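PDB 6N1F: oxidoreductase, 2OG-Fe(II) oxygenase family from Burkholderia pseudomallei, which binds an iron ion and probably acts as an iron-dependent oxidoreductase of the 2-oxoglutarate oxygenase family. Local coordinates for residues A[162-167]-A[223-228]; A[94-99]-A[231-236]; A[90-95]-A[138-143]; A[46-51]-A[201-206]. All blocks are in the same frame, centred on the assembly; numbering follows the deposited sequence.

Interaction 1. Residues A[162-167]-A[223-228]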
loop_
_atom_site.group_PDB
_atom_site.type_symbol
_atom_site.label_atom_id
_atom_site.label_comp_id
_atom_site.label_asym_id
_atom_site.label_seq_id
_atom_site.Cartn_x
_atom_site.Cartn_y
_atom_site.Cartn_z
ATOM N N PRO A 162 14.105 2.357 7.577
ATOM C CA PRO A 162 13.622 3.159 8.712
ATOM C C PRO A 162 13.048 4.507 8.322
ATOM O O PRO A 162 12.503 5.193 9.193
ATOM C CB PRO A 162 14.884 3.339 9.567
ATOM C CG PRO A 162 15.995 3.280 8.577
ATOM C CD PRO A 162 15.573 2.232 7.583
ATOM N N ASP A 163 13.151 4.914 7.059
ATOM C CA ASP A 163 12.658 6.211 6.617
ATOM C C ASP A 163 11.299 6.135 5.931
ATOM O O ASP A 163 10.784 7.167 5.500
ATOM C CB ASP A 163 13.678 6.873 5.680
ATOM C CG ASP A 163 15.014 7.116 6.353
ATOM O OD1 ASP A 163 15.037 7.711 7.451
ATOM O OD2 ASP A 163 16.051 6.698 5.794
ATOM N N TYR A 164 10.703 4.952 5.815
ATOM C CA TYR A 164 9.344 4.870 5.289
ATOM C C TYR A 164 8.381 5.499 6.286
ATOM O O TYR A 164 8.331 5.083 7.447
ATOM C CB TYR A 164 8.948 3.421 5.042
ATOM C CG TYR A 164 9.613 2.730 3.884
ATOM C CD1 TYR A 164 10.313 3.436 2.928
ATOM C CD2 TYR A 164 9.518 1.356 3.748
ATOM C CE1 TYR A 164 10.910 2.782 1.867
ATOM C CE2 TYR A 164 10.099 0.701 2.700
ATOM C CZ TYR A 164 10.795 1.408 1.764
ATOM O OH TYR A 164 11.368 0.723 0.723
ATOM N N GLU A 165 7.607 6.491 5.843
ATOM C CA GLU A 165 6.624 7.134 6.712
ATOM C C GLU A 165 5.208 6.644 6.479
ATOM O O GLU A 165 4.415 6.559 7.419
ATOM C CB GLU A 165 6.633 8.643 6.513
ATOM C CG GLU A 165 7.697 9.381 7.244
ATOM C CD GLU A 165 7.514 10.862 7.075
ATOM O OE1 GLU A 165 8.476 11.532 6.651
ATOM O OE2 GLU A 165 6.387 11.342 7.337
ATOM N N PHE A 166 4.851 6.370 5.238
ATOM C CA PHE A 166 3.498 5.959 4.928
ATOM C C PHE A 166 3.559 4.868 3.891
ATOM O O PHE A 166 4.509 4.767 3.114
ATOM C CB PHE A 166 2.625 7.106 4.411
ATOM C CG PHE A 166 2.419 8.205 5.403
ATOM C CD1 PHE A 166 1.505 8.062 6.439
ATOM C CD2 PHE A 166 3.139 9.384 5.300
ATOM C CE1 PHE A 166 1.317 9.086 7.356
ATOM C CE2 PHE A 166 2.956 10.408 6.209
ATOM C CZ PHE A 166 2.047 10.258 7.241
ATOM N N SER A 167 2.526 4.053 3.905
ATOM C CA SER A 167 2.319 2.993 2.952
ATOM C C SER A 167 0.968 3.227 2.293
ATOM O O SER A 167 0.030 3.691 2.945
ATOM C CB SER A 167 2.365 1.629 3.668
ATOM O OG SER A 167 2.005 0.592 2.788
ATOM N N VAL A 223 1.129 -2.044 -3.792
ATOM C CA VAL A 223 1.657 -1.553 -2.526
ATOM C C VAL A 223 2.826 -0.622 -2.827
ATOM O O VAL A 223 3.706 -0.965 -3.620
ATOM C CB VAL A 223 2.099 -2.719 -1.620
ATOM C CG1 VAL A 223 2.756 -2.195 -0.368
ATOM C CG2 VAL A 223 0.914 -3.594 -1.265
ATOM N N TYR A 224 2.841 0.552 -2.205
ATOM C CA TYR A 224 4.016 1.406 -2.348
ATOM C C TYR A 224 4.261 2.198 -1.076
ATOM O O TYR A 224 3.386 2.329 -0.217
ATOM C CB TYR A 224 3.935 2.349 -3.562
ATOM C CG TYR A 224 2.716 3.248 -3.741
ATOM C CD1 TYR A 224 2.821 4.632 -3.609
ATOM C CD2 TYR A 224 1.486 2.724 -4.128
ATOM C CE1 TYR A 224 1.719 5.469 -3.818
ATOM C CE2 TYR A 224 0.376 3.552 -4.335
ATOM C CZ TYR A 224 0.498 4.913 -4.179
ATOM O OH TYR A 224 -0.609 5.703 -4.382
ATOM N N PHE A 225 5.472 2.750 -0.986
ATOM C CA PHE A 225 5.994 3.315 0.248
ATOM C C PHE A 225 6.532 4.717 -0.001
ATOM O O PHE A 225 7.232 4.961 -0.986
ATOM C CB PHE A 225 7.084 2.403 0.821
ATOM C CG PHE A 225 6.594 1.006 1.126
ATOM C CD1 PHE A 225 6.132 0.681 2.388
ATOM C CD2 PHE A 225 6.566 0.036 0.138
ATOM C CE1 PHE A 225 5.671 -0.588 2.667
ATOM C CE2 PHE A 225 6.107 -1.231 0.406
ATOM C CZ PHE A 225 5.661 -1.547 1.674
ATOM N N TYR A 226 6.194 5.630 0.903
ATOM C CA TYR A 226 6.537 7.040 0.803
ATOM C C TYR A 226 7.562 7.405 1.873
ATOM O O TYR A 226 7.423 7.020 3.040
ATOM C CB TYR A 226 5.295 7.923 0.986
ATOM C CG TYR A 226 4.468 8.234 -0.239
ATOM C CD1 TYR A 226 4.957 9.062 -1.239
ATOM C CD2 TYR A 226 3.175 7.745 -0.374
ATOM C CE1 TYR A 226 4.194 9.387 -2.350
ATOM C CE2 TYR A 226 2.403 8.062 -1.495
ATOM C CZ TYR A 226 2.922 8.881 -2.474
ATOM O OH TYR A 226 2.183 9.203 -3.588
ATOM N N SER A 227 8.580 8.156 1.469
ATOM C CA SER A 227 9.584 8.702 2.370
ATOM C C SER A 227 9.924 10.115 1.912
ATOM O O SER A 227 9.825 10.429 0.725
ATOM C CB SER A 227 10.851 7.834 2.389
ATOM O OG SER A 227 11.875 8.398 3.201
ATOM N N ARG A 228 10.313 10.970 2.860
ATOM C CA ARG A 228 10.908 12.253 2.500
ATOM C C ARG A 228 12.382 12.122 2.148
ATOM O O ARG A 228 12.963 13.060 1.600
ATOM C CB ARG A 228 10.753 13.264 3.637
ATOM C CG ARG A 228 9.327 13.602 4.003
ATOM C CD ARG A 228 9.300 14.453 5.259
ATOM N NE ARG A 228 9.957 13.777 6.376
ATOM C CZ ARG A 228 11.132 14.129 6.894
ATOM N NH1 ARG A 228 11.802 15.177 6.425
ATOM N NH2 ARG A 228 11.634 13.433 7.903
HETATM O O HOH W 1 10.630 10.235 5.380
#
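R228 and E165 form a salt bridge, with NE of R228 2.7 Å from OE1 of E165. The carboxylate oxygen lies near the guanidinium plane, but the two flat groups are turned 56° apart. OE2 of E165 also bonds the hydroxyl of Y136. A water bonded to OE1 of E165 donates to the carbonyl O of D163 and accepts from N of R228. OG of S227 lies anti to the backbone N (chi1 176°), which points it at O of D163. It donates there over 2.8 Å, from above the carbonyl plane. On the backbone, N of E165 gives a 2.9 Å bond to O of Y226. N of F166 adds a weak bond to the same oxygen: a classic beta bulge. It lies where strand 166-171 meets antiparallel 218-227 in the larger sheet of the double-stranded beta-helix (jelly roll) typical of 2-oxoglutarate oxygenases. N of Y226 bonds to O of F166 at 2.9 Å. On the face of S167 and F225, CB of F225 sits 3.7 Å above the centre of the Y164 ring, a CH-pi contact. The rings are nearly parallel (19°) but slid apart. F225 also touches the iron ligand D157.

Interaction 2. Residues A[94-99]-A[231-236]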
loop_
_atom_site.group_PDB
_atom_site.type_symbol
_atom_site.label_atom_id
_atom_site.label_comp_id
_atom_site.label_asym_id
_atom_site.label_seq_id
_atom_site.Cartn_x
_atom_site.Cartn_y
_atom_site.Cartn_z
HETATM N N MSE A 94 9.249 -0.950 -8.373
HETATM C CA MSE A 94 10.405 -0.257 -7.843
HETATM C C MSE A 94 10.992 -0.983 -6.633
HETATM O O MSE A 94 10.240 -1.376 -5.738
HETATM C CB MSE A 94 10.005 1.148 -7.462
HETATM C CG MSE A 94 11.041 1.898 -6.718
HETATM SE SE MSE A 94 10.718 3.760 -7.100
HETATM C CE MSE A 94 11.555 3.871 -8.844
ATOM N N VAL A 95 12.320 -1.152 -6.601
ATOM C CA VAL A 95 13.001 -1.844 -5.513
ATOM C C VAL A 95 13.789 -0.830 -4.690
ATOM O O VAL A 95 14.170 0.240 -5.169
ATOM C CB VAL A 95 13.932 -2.965 -6.027
ATOM C CG1 VAL A 95 13.168 -3.963 -6.878
ATOM C CG2 VAL A 95 15.092 -2.380 -6.803
ATOM N N ASP A 96 14.063 -1.195 -3.427
ATOM C CA ASP A 96 14.681 -0.291 -2.453
ATOM C C ASP A 96 15.567 -1.091 -1.488
ATOM O O ASP A 96 15.296 -1.205 -0.292
ATOM C CB ASP A 96 13.611 0.501 -1.697
ATOM C CG ASP A 96 14.198 1.589 -0.823
ATOM O OD1 ASP A 96 15.373 1.944 -1.039
ATOM O OD2 ASP A 96 13.490 2.081 0.080
ATOM N N ARG A 97 16.675 -1.626 -2.005
ATOM C CA ARG A 97 17.508 -2.552 -1.243
ATOM C C ARG A 97 18.319 -1.853 -0.156
ATOM O O ARG A 97 18.695 -0.681 -0.280
ATOM C CB ARG A 97 18.464 -3.298 -2.169
ATOM C CG ARG A 97 17.766 -4.147 -3.194
ATOM C CD ARG A 97 18.752 -4.990 -3.958
ATOM N NE ARG A 97 18.198 -5.358 -5.254
ATOM C CZ ARG A 97 18.377 -4.654 -6.365
ATOM N NH1 ARG A 97 19.104 -3.543 -6.342
ATOM N NH2 ARG A 97 17.832 -5.062 -7.503
ATOM N N ALA A 98 18.617 -2.611 0.906
ATOM C CA ALA A 98 19.363 -2.087 2.045
ATOM C C ALA A 98 20.686 -1.489 1.595
ATOM O O ALA A 98 21.457 -2.124 0.870
ATOM C CB ALA A 98 19.611 -3.194 3.073
ATOM N N GLY A 99 20.939 -0.257 2.023
ATOM C CA GLY A 99 22.135 0.456 1.629
ATOM C C GLY A 99 22.078 1.105 0.265
ATOM O O GLY A 99 23.054 1.757 -0.131
ATOM N N GLY A 231 17.748 9.626 -0.514
ATOM C CA GLY A 231 19.066 9.035 -0.533
ATOM C C GLY A 231 18.997 7.532 -0.320
ATOM O O GLY A 231 17.946 6.894 -0.415
ATOM N N ALA A 232 20.154 6.959 -0.012
ATOM C CA ALA A 232 20.230 5.515 0.121
ATOM C C ALA A 232 19.454 5.033 1.345
ATOM O O ALA A 232 19.291 5.753 2.337
ATOM C CB ALA A 232 21.683 5.056 0.206
ATOM N N ASN A 233 18.958 3.801 1.252
ATOM C CA ASN A 233 18.273 3.145 2.359
ATOM C C ASN A 233 19.218 3.009 3.546
ATOM O O ASN A 233 20.197 2.260 3.483
ATOM C CB ASN A 233 17.754 1.774 1.915
ATOM C CG ASN A 233 16.819 1.142 2.925
ATOM O OD1 ASN A 233 16.928 1.385 4.126
ATOM N ND2 ASN A 233 15.895 0.316 2.442
ATOM N N ARG A 234 18.935 3.724 4.634
ATOM C CA ARG A 234 19.852 3.632 5.768
ATOM C C ARG A 234 19.751 2.306 6.525
ATOM O O ARG A 234 20.402 2.179 7.575
ATOM C CB ARG A 234 19.632 4.798 6.734
ATOM C CG ARG A 234 20.133 6.139 6.216
ATOM C CD ARG A 234 20.423 7.127 7.352
ATOM N NE ARG A 234 19.420 7.093 8.414
ATOM C CZ ARG A 234 18.161 7.485 8.262
ATOM N NH1 ARG A 234 17.747 7.925 7.089
ATOM N NH2 ARG A 234 17.310 7.426 9.276
ATOM N N ARG A 235 18.980 1.317 6.080
ATOM C CA ARG A 235 19.069 -0.006 6.683
ATOM C C ARG A 235 20.366 -0.671 6.240
ATOM O O ARG A 235 20.653 -0.759 5.042
ATOM C CB ARG A 235 17.869 -0.861 6.291
ATOM C CG ARG A 235 17.623 -2.044 7.220
ATOM C CD ARG A 235 17.630 -3.349 6.452
ATOM N NE ARG A 235 16.850 -3.250 5.222
ATOM C CZ ARG A 235 16.618 -4.270 4.404
ATOM N NH1 ARG A 235 17.107 -5.471 4.692
ATOM N NH2 ARG A 235 15.897 -4.091 3.301
ATOM N N ALA A 236 21.153 -1.127 7.210
ATOM C CA ALA A 236 22.457 -1.698 6.909
ATOM C C ALA A 236 22.322 -2.935 6.031
ATOM O O ALA A 236 21.490 -3.811 6.289
ATOM C CB ALA A 236 23.187 -2.045 8.206
#
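N233 reaches D96 with its side-chain amide: ND2 donates to the backbone O of D96 over 3.2 Å. The acceptor lies in the amide plane, while the donor stands above the carbonyl plane of D96. The backbone O of N233 takes a weak bond from N of G99 at 3.0 Å. CB of N233 packs against O of R97, 3.4 Å away. Next to this, the methyl CB of A98 rests over the centre of the R235 guanidinium, 3.4 Å above its plane. The side chain of R235 bends at chi2 and chi3, which brings the flat group over that methyl. Farther along, CB of A232 lies 3.6 Å from O of G99.

A second shell sets these groups in place. OD1 of N233 accepts from N of R235 at 2.8 Å, an Asx turn that fixes the rotation of the amide. ND2 of N233 and NE of R235 both also donate to O of S160, tying the two side chains to one carbonyl. The D96 carboxylate turns to other partners: OD2 meets Y164, N161 and R139.

The contact joins two loops about 18 Å (centre to centre) from the middle of the chain. The loop that follows strand 218-227 lies against the one that leaves strand 94-95, with R139 of strand 137-147 touching N233 alongside.

Interaction 3. Residues A[90-95]-A[138-143]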
loop_
_atom_site.group_PDB
_atom_site.type_symbol
_atom_site.label_atom_id
_atom_site.label_comp_id
_atom_site.label_asym_id
_atom_site.label_seq_id
_atom_site.Cartn_x
_atom_site.Cartn_y
_atom_site.Cartn_z
ATOM N N VAL A 90 4.922 -11.897 -6.698
ATOM C CA VAL A 90 5.222 -10.472 -6.611
ATOM C C VAL A 90 5.701 -9.979 -7.973
ATOM O O VAL A 90 6.566 -10.606 -8.599
ATOM C CB VAL A 90 6.269 -10.197 -5.512
ATOM C CG1 VAL A 90 6.674 -8.738 -5.490
ATOM C CG2 VAL A 90 5.705 -10.591 -4.152
ATOM N N ARG A 91 5.127 -8.865 -8.431
ATOM C CA ARG A 91 5.551 -8.172 -9.647
ATOM C C ARG A 91 6.149 -6.834 -9.242
ATOM O O ARG A 91 5.420 -5.912 -8.869
ATOM C CB ARG A 91 4.376 -7.978 -10.600
ATOM C CG ARG A 91 4.076 -9.196 -11.420
ATOM C CD ARG A 91 2.631 -9.227 -11.857
ATOM N NE ARG A 91 2.434 -10.169 -12.954
ATOM C CZ ARG A 91 1.248 -10.507 -13.445
ATOM N NH1 ARG A 91 0.152 -9.982 -12.931
ATOM N NH2 ARG A 91 1.160 -11.366 -14.454
ATOM N N ARG A 92 7.467 -6.728 -9.307
ATOM C CA ARG A 92 8.134 -5.539 -8.807
ATOM C C ARG A 92 8.062 -4.398 -9.816
ATOM O O ARG A 92 8.187 -4.596 -11.026
ATOM C CB ARG A 92 9.586 -5.857 -8.462
ATOM C CG ARG A 92 9.705 -7.023 -7.534
ATOM C CD ARG A 92 11.030 -7.049 -6.812
ATOM N NE ARG A 92 11.122 -8.254 -5.994
ATOM C CZ ARG A 92 10.559 -8.387 -4.799
ATOM N NH1 ARG A 92 9.872 -7.380 -4.274
ATOM N NH2 ARG A 92 10.685 -9.522 -4.130
ATOM N N ILE A 93 7.813 -3.205 -9.298
ATOM C CA ILE A 93 7.849 -1.974 -10.068
ATOM C C ILE A 93 9.046 -1.121 -9.670
ATOM O O ILE A 93 9.801 -0.644 -10.521
ATOM C CB ILE A 93 6.526 -1.195 -9.893
ATOM C CG1 ILE A 93 5.406 -1.879 -10.691
ATOM C CG2 ILE A 93 6.694 0.258 -10.316
ATOM C CD1 ILE A 93 4.030 -1.935 -9.979
HETATM N N MSE A 94 9.249 -0.950 -8.373
HETATM C CA MSE A 94 10.405 -0.257 -7.843
HETATM C C MSE A 94 10.992 -0.983 -6.633
HETATM O O MSE A 94 10.240 -1.376 -5.738
HETATM C CB MSE A 94 10.005 1.148 -7.462
HETATM C CG MSE A 94 11.041 1.898 -6.718
HETATM SE SE MSE A 94 10.718 3.760 -7.100
HETATM C CE MSE A 94 11.555 3.871 -8.844
ATOM N N VAL A 95 12.320 -1.152 -6.601
ATOM C CA VAL A 95 13.001 -1.844 -5.513
ATOM C C VAL A 95 13.789 -0.830 -4.690
ATOM O O VAL A 95 14.170 0.240 -5.169
ATOM C CB VAL A 95 13.932 -2.965 -6.027
ATOM C CG1 VAL A 95 13.168 -3.963 -6.878
ATOM C CG2 VAL A 95 15.092 -2.380 -6.803
ATOM N N ILE A 138 8.222 8.209 -3.780
ATOM C CA ILE A 138 7.833 6.801 -3.799
ATOM C C ILE A 138 9.120 5.980 -3.890
ATOM O O ILE A 138 9.799 5.993 -4.916
ATOM C CB ILE A 138 6.882 6.492 -4.963
ATOM C CG1 ILE A 138 5.565 7.261 -4.811
ATOM C CG2 ILE A 138 6.601 5.003 -5.053
ATOM C CD1 ILE A 138 4.639 7.173 -6.030
ATOM N N ARG A 139 9.460 5.265 -2.813
ATOM C CA ARG A 139 10.722 4.538 -2.764
ATOM C C ARG A 139 10.600 3.080 -3.176
ATOM O O ARG A 139 11.590 2.485 -3.609
ATOM C CB ARG A 139 11.313 4.591 -1.352
ATOM C CG ARG A 139 11.993 5.904 -0.988
ATOM C CD ARG A 139 12.746 5.768 0.329
ATOM N NE ARG A 139 13.946 4.946 0.217
ATOM C CZ ARG A 139 15.166 5.437 0.009
ATOM N NH1 ARG A 139 15.346 6.748 -0.117
ATOM N NH2 ARG A 139 16.210 4.623 -0.072
ATOM N N ARG A 140 9.429 2.476 -3.019
ATOM C CA ARG A 140 9.258 1.060 -3.285
ATOM C C ARG A 140 7.831 0.865 -3.753
ATOM O O ARG A 140 6.932 1.570 -3.305
ATOM C CB ARG A 140 9.564 0.214 -2.032
ATOM C CG ARG A 140 9.198 -1.247 -2.155
ATOM C CD ARG A 140 9.736 -2.065 -0.998
ATOM N NE ARG A 140 9.314 -3.458 -1.093
ATOM C CZ ARG A 140 9.886 -4.461 -0.434
ATOM N NH1 ARG A 140 10.916 -4.224 0.366
ATOM N NH2 ARG A 140 9.435 -5.703 -0.582
ATOM N N CYS A 141 7.632 -0.083 -4.667
ATOM C CA CYS A 141 6.330 -0.278 -5.289
ATOM C C CYS A 141 6.283 -1.654 -5.937
ATOM O O CYS A 141 7.191 -2.011 -6.692
ATOM C CB CYS A 141 6.067 0.816 -6.325
ATOM S SG CYS A 141 4.496 0.649 -7.197
ATOM N N GLN A 142 5.236 -2.424 -5.643
ATOM C CA GLN A 142 5.112 -3.768 -6.193
ATOM C C GLN A 142 3.656 -4.223 -6.131
ATOM O O GLN A 142 2.846 -3.691 -5.365
ATOM C CB GLN A 142 6.019 -4.761 -5.450
ATOM C CG GLN A 142 5.555 -5.035 -4.012
ATOM C CD GLN A 142 6.593 -5.723 -3.177
ATOM O OE1 GLN A 142 7.721 -5.245 -3.058
ATOM N NE2 GLN A 142 6.223 -6.865 -2.584
ATOM N N ILE A 143 3.338 -5.214 -6.962
ATOM C CA ILE A 143 2.038 -5.877 -6.965
ATOM C C ILE A 143 2.202 -7.200 -6.227
ATOM O O ILE A 143 3.061 -8.014 -6.597
ATOM C CB ILE A 143 1.523 -6.121 -8.394
ATOM C CG1 ILE A 143 1.582 -4.854 -9.249
ATOM C CG2 ILE A 143 0.102 -6.617 -8.355
ATOM C CD1 ILE A 143 0.458 -3.927 -8.991
HETATM O O HOH W 2 9.691 -4.055 -4.565
#
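V90 packs through CG1 on NE2 of Q142, 3.5 Å away, at the start of an antiparallel pairing between strands 88-92 and 137-147 of the large sheet. NE2 of Q142 donates to OD1 of N144. A classic beta bulge interrupts the pairing at I93 and M94. In the hydrogen-bonded pair of R91 and I143, each N lies 2.9 Å from the other's O. R92 runs beside Q142 and points the same way. Its guanidinium edge faces OE1 of Q142, and its NE forms a salt bridge with E75. That OE1 is gripped by R140, whose NE and NH2 reach it side-on from one face of the amide plane. NH1 of R92 and NH2 of R140 come within 4.1 Å of each other beside this oxygen, which probably eases the closeness of the two positive charges. At I93 the chain turns a corner, and its CD1 lies 3.8 Å from SG of C141. N of I93 and N of M94 both donate to O of C141. In selenomethionine M94, CG is anti to the backbone N (chi1 171°), which carries the chain toward R139 and I138. Helix 109-117 supplies L114 against it. O of M94 takes a 3.1 Å bond from N of C141, and a water bridges that oxygen to OE1 of Q142. At the far end, SE of M94 stands 3.3 Å from O of I138.

Interaction 4. Residues A[46-51]-A[201-206]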
loop_
_atom_site.group_PDB
_atom_site.type_symbol
_atom_site.label_atom_id
_atom_site.label_comp_id
_atom_site.label_asym_id
_atom_site.label_seq_id
_atom_site.Cartn_x
_atom_site.Cartn_y
_atom_site.Cartn_z
ATOM N N VAL A 46 -6.151 7.574 14.147
ATOM C CA VAL A 46 -6.175 6.117 14.110
ATOM C C VAL A 46 -4.842 5.561 13.622
ATOM O O VAL A 46 -4.355 4.549 14.135
ATOM C CB VAL A 46 -7.344 5.640 13.223
ATOM C CG1 VAL A 46 -7.268 4.154 12.989
ATOM C CG2 VAL A 46 -8.672 6.013 13.843
ATOM N N GLY A 47 -4.233 6.196 12.623
ATOM C CA GLY A 47 -3.015 5.685 12.036
ATOM C C GLY A 47 -3.221 4.966 10.724
ATOM O O GLY A 47 -2.233 4.624 10.065
ATOM N N THR A 48 -4.473 4.761 10.318
ATOM C CA THR A 48 -4.839 4.027 9.117
ATOM C C THR A 48 -6.187 4.547 8.647
ATOM O O THR A 48 -7.054 4.857 9.461
ATOM C CB THR A 48 -4.926 2.517 9.392
ATOM O OG1 THR A 48 -3.705 2.083 9.989
ATOM C CG2 THR A 48 -5.134 1.744 8.095
ATOM N N VAL A 49 -6.358 4.656 7.335
ATOM C CA VAL A 49 -7.636 5.043 6.758
ATOM C C VAL A 49 -7.819 4.287 5.448
ATOM O O VAL A 49 -6.851 4.051 4.717
ATOM C CB VAL A 49 -7.706 6.571 6.571
ATOM C CG1 VAL A 49 -6.663 7.038 5.547
ATOM C CG2 VAL A 49 -9.089 6.985 6.165
HETATM N N MSE A 50 -9.057 3.872 5.177
HETATM C CA MSE A 50 -9.428 3.203 3.919
HETATM C C MSE A 50 -10.322 4.119 3.097
HETATM O O MSE A 50 -11.375 4.561 3.561
HETATM C CB MSE A 50 -10.161 1.873 4.178
HETATM C CG MSE A 50 -10.512 1.119 2.925
HETATM SE SE MSE A 50 -10.915 -0.753 3.347
HETATM C CE MSE A 50 -12.499 -0.494 4.495
ATOM N N LEU A 51 -9.903 4.394 1.874
ATOM C CA LEU A 51 -10.682 5.291 1.036
ATOM C C LEU A 51 -11.601 4.484 0.125
ATOM O O LEU A 51 -11.221 3.400 -0.331
ATOM C CB LEU A 51 -9.753 6.163 0.197
ATOM C CG LEU A 51 -8.583 6.775 0.975
ATOM C CD1 LEU A 51 -7.568 7.421 0.023
ATOM C CD2 LEU A 51 -9.067 7.777 2.013
ATOM N N ILE A 201 -5.890 1.832 0.965
ATOM C CA ILE A 201 -5.556 1.958 2.376
ATOM C C ILE A 201 -4.302 2.816 2.471
ATOM O O ILE A 201 -3.367 2.654 1.677
ATOM C CB ILE A 201 -5.377 0.568 3.034
ATOM C CG1 ILE A 201 -6.709 -0.194 3.004
ATOM C CG2 ILE A 201 -4.856 0.677 4.498
ATOM C CD1 ILE A 201 -6.652 -1.701 3.391
ATOM N N VAL A 202 -4.315 3.788 3.378
ATOM C CA VAL A 202 -3.147 4.601 3.689
ATOM C C VAL A 202 -2.847 4.367 5.153
ATOM O O VAL A 202 -3.754 4.426 5.990
ATOM C CB VAL A 202 -3.381 6.097 3.411
ATOM C CG1 VAL A 202 -2.102 6.879 3.666
ATOM C CG2 VAL A 202 -3.860 6.312 1.976
ATOM N N THR A 203 -1.605 4.036 5.465
ATOM C CA THR A 203 -1.309 3.708 6.849
ATOM C C THR A 203 0.082 4.201 7.207
ATOM O O THR A 203 0.969 4.281 6.352
ATOM C CB THR A 203 -1.479 2.189 7.114
ATOM O OG1 THR A 203 -1.152 1.910 8.478
ATOM C CG2 THR A 203 -0.590 1.358 6.220
ATOM N N SER A 204 0.236 4.598 8.473
ATOM C CA SER A 204 1.532 4.999 9.004
ATOM C C SER A 204 2.381 3.774 9.304
ATOM O O SER A 204 1.909 2.809 9.910
ATOM C CB SER A 204 1.368 5.821 10.280
ATOM O OG SER A 204 2.638 6.087 10.865
ATOM N N CYS A 205 3.642 3.822 8.897
ATOM C CA CYS A 205 4.560 2.700 9.074
ATOM C C CYS A 205 5.044 2.546 10.514
ATOM O O CYS A 205 5.920 1.711 10.777
ATOM C CB CYS A 205 5.754 2.850 8.124
ATOM S SG CYS A 205 5.284 2.928 6.364
ATOM N N ALA A 206 4.491 3.326 11.442
ATOM C CA ALA A 206 4.844 3.243 12.853
ATOM C C ALA A 206 4.204 2.060 13.561
ATOM O O ALA A 206 4.623 1.731 14.674
ATOM C CB ALA A 206 4.435 4.531 13.573
#
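V49 and V202 form the hydrogen-bonded pair of this antiparallel edge. N of V49 donates to O of V202, and N of V202 to O of V49, each at 2.9 Å. N of S204 bonds to O of G47. G47, with positive phi, leads the chain from helix 36-45 into strand 48-51.

The side chains of T48 and T203, a non-hydrogen-bonded pair, lie side by side. Their OG1 atoms are 3.0 Å apart, within hydrogen-bonding distance, though O of G47 is near both hydroxyls. Chi1 of T203 (179°) turns its hydroxyl toward T48. The T203 side chain lies about 5 Å (nearest atoms) from that of the iron ligand H209.

The remaining contacts are apolar. On the face of T48 and M50, CG2 of T48 meets CG2 of I201 at 3.8 Å, and CG of selenomethionine M50 meets CG1 of I201 at 4.0 Å. F193 covers this face. On the other face, CG1 of V49 and CD1 of L51 pack on V202, under helix 120-130.

Backbone bonds thus set the register of this outermost strand, while mostly aliphatic side chains pack both faces. The two buried hydroxyls and O of G47 form a small polar cluster among them.

In the fold
Interactions 1, 3 and 4 all lie in the large antiparallel sheet, and interaction 1 touches both of the others. Its strand 218-227 pairs with 137-147 of interaction 3, and 166-171 with 200-204 of interaction 4. Interactions 3 and 4 lie on opposite sides of the chain centre and do not touch. Interaction 4 is the buried one, mostly aliphatic. Interactions 1 and 3 are partly buried; each contains a classic beta bulge and adds arginine chemistry. Interaction 2 is farther out, between loops, with few direct bonds. It shares M94 and V95 with interaction 3. Salt bridges D163-R234 and D96-R139 tie it to interactions 1 and 3.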